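Local structure of SCARECROW-LIKE protein 7 (Oryza sativa Japonica Group, 5HYZ) at residues P3-Q6 against S7-S10. The protein probably acts as a DNA-binding transcription factor in plant development and abiotic stress resistance, and binds DNA in vitro through its GRAS domain. Sequence-based numbering, arbitrary orientation.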
ATOM      1  N   PRO A   3      12.970 -32.655  -0.073  1.00 33.64           N
ATOM      2  CA  PRO A   3      12.693 -34.077  -0.290  1.00 30.89           C
ATOM      3  C   PRO A   3      11.200 -34.380  -0.285  1.00 26.64           C
ATOM      4  O   PRO A   3      10.785 -35.271  -1.030  1.00 29.19           O
ATOM      5  CB  PRO A   3      13.384 -34.767   0.896  1.00 33.62           C
ATOM      6  CG  PRO A   3      14.119 -33.734   1.637  1.00 38.75           C
ATOM      7  CD  PRO A   3      14.074 -32.443   0.878  1.00 38.37           C
ATOM      8  N   ILE A   4      10.410 -33.687   0.540  1.00 31.49           N
ATOM      9  CA  ILE A   4       8.988 -34.033   0.597  1.00 27.28           C
ATOM     10  C   ILE A   4       8.354 -33.769  -0.783  1.00 27.39           C
ATOM     11  O   ILE A   4       7.544 -34.546  -1.253  1.00 27.42           O
ATOM     12  CB  ILE A   4       8.239 -33.291   1.736  1.00 27.40           C
ATOM     13  CG1 ILE A   4       6.828 -33.862   1.893  1.00 30.02           C
ATOM     14  CG2 ILE A   4       8.243 -31.791   1.560  1.00 27.90           C
ATOM     15  CD1 ILE A   4       6.098 -33.388   3.113  1.00 26.80           C
ATOM     16  N   LEU A   5       8.814 -32.720  -1.463  1.00 26.92           N
ATOM     17  CA  LEU A   5       8.269 -32.383  -2.778  1.00 27.97           C
ATOM     18  C   LEU A   5       8.791 -33.312  -3.864  1.00 22.76           C
ATOM     19  O   LEU A   5       8.070 -33.697  -4.763  1.00 23.88           O
ATOM     20  CB  LEU A   5       8.596 -30.924  -3.104  1.00 28.04           C
ATOM     21  CG  LEU A   5       7.998 -29.934  -2.091  1.00 25.40           C
ATOM     22  CD1 LEU A   5       8.302 -28.492  -2.509  1.00 26.97           C
ATOM     23  CD2 LEU A   5       6.485 -30.147  -1.895  1.00 24.56           C
ATOM     24  N   GLN A   6      10.060 -33.694  -3.785  1.00 27.46           N
ATOM     25  CA  GLN A   6      10.548 -34.678  -4.762  1.00 27.43           C
ATOM     26  C   GLN A   6       9.808 -36.013  -4.591  1.00 26.23           C
ATOM     27  O   GLN A   6       9.472 -36.691  -5.562  1.00 25.35           O
ATOM     28  CB  GLN A   6      12.078 -34.884  -4.626  1.00 31.38           C
ATOM     29  CG  GLN A   6      12.935 -33.737  -5.228  1.00 35.47           C
ATOM     30  CD  GLN A   6      12.567 -33.386  -6.682  1.00 37.43           C
ATOM     31  OE1 GLN A   6      12.612 -34.233  -7.585  1.00 43.66           O
ATOM     32  NE2 GLN A   6      12.180 -32.126  -6.904  1.00 42.25           N
ATOM     33  N   SER A   7       9.545 -36.389  -3.352  1.00 29.51           N
ATOM     34  CA  SER A   7       8.761 -37.620  -3.127  1.00 30.38           C
ATOM     35  C   SER A   7       7.365 -37.492  -3.687  1.00 24.67           C
ATOM     36  O   SER A   7       6.860 -38.411  -4.301  1.00 27.40           O
ATOM     37  CB  SER A   7       8.705 -37.959  -1.640  1.00 30.34           C
ATOM     38  OG  SER A   7      10.031 -38.040  -1.137  1.00 35.87           O
ATOM     39  N   LEU A   8       6.730 -36.333  -3.481  1.00 24.18           N
ATOM     40  CA  LEU A   8       5.434 -36.084  -4.106  1.00 25.35           C
ATOM     41  C   LEU A   8       5.437 -36.220  -5.629  1.00 23.21           C
ATOM     42  O   LEU A   8       4.567 -36.843  -6.232  1.00 24.27           O
ATOM     43  CB  LEU A   8       4.987 -34.691  -3.709  1.00 27.28           C
ATOM     44  CG  LEU A   8       3.531 -34.347  -3.873  1.00 31.86           C
ATOM     45  CD1 LEU A   8       2.602 -35.411  -3.347  1.00 30.39           C
ATOM     46  CD2 LEU A   8       3.346 -33.062  -3.108  1.00 36.20           C
ATOM     47  N   LEU A   9       6.433 -35.606  -6.262  1.00 22.18           N
ATOM     48  CA  LEU A   9       6.565 -35.725  -7.704  1.00 22.70           C
ATOM     49  C   LEU A   9       6.742 -37.200  -8.156  1.00 20.44           C
ATOM     50  O   LEU A   9       6.088 -37.654  -9.110  1.00 22.21           O
ATOM     51  CB  LEU A   9       7.743 -34.851  -8.187  1.00 23.11           C
ATOM     52  CG  LEU A   9       7.499 -33.320  -8.118  1.00 22.84           C
ATOM     53  CD1 LEU A   9       8.836 -32.587  -8.201  1.00 25.47           C
ATOM     54  CD2 LEU A   9       6.507 -32.836  -9.229  1.00 22.33           C
ATOM     55  N   SER A  10       7.579 -37.958  -7.459  1.00 28.47           N
ATOM     56  CA  SER A  10       7.665 -39.381  -7.859  1.00 27.97           C
ATOM     57  C   SER A  10       6.358 -40.085  -7.650  1.00 25.09           C
ATOM     58  O   SER A  10       6.007 -40.964  -8.431  1.00 27.90           O
ATOM     59  CB  SER A  10       8.785 -40.150  -7.124  1.00 33.04           C
ATOM     60  OG  SER A  10       8.943 -39.665  -5.824  1.00 48.17           O
TER
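In the first two turns of helix 3-16, at the start of the predicted first leucine repeat of the GRAS domain, Pro3-Gln6 is linked to Ser7-Ser10 by four successive i to i+4 backbone hydrogen bonds. Leu9 N to Leu5 O is 2.9 Å with an N-H...O angle of 167°, and Ser10 N to Gln6 O is 3.0 Å; the other two, Ser7 N to Pro3 O and Leu8 N to Ile4 O, match them closely, which identifies a regular alpha helix. Ser10 OG lies 3.0 Å from Gln6 O and 2.9 Å from Ser7 O, two acceptors that compete for its single hydroxyl proton. The OG of Ser7 folds back over the preceding turn to 2.9 Å from Pro3 O, since chi1 of -55° sets it beside its own backbone N. On the outer face the Gln6 chain bends at chi2 (-52°), which brings NE2 within 3.6 Å of Leu9 CD1; the same NE2 is hydrogen-bonded to Ser1 OG, so the amide that lies against the Leu9 methyl has a polar partner of its own. Leu5 CD2 and Leu8 CD2 meet more loosely, at 4.5 Å, as neighbours on the buried face. Leu5 and Leu8 face the helix bundle, touching Leu43 and Phe47 of helix 39-57 respectively; at its borders Leu9 joins Leu8 on Leu259 of helix 251-272, and Ser7 joins Leu8 on Val29 of helix 23-32.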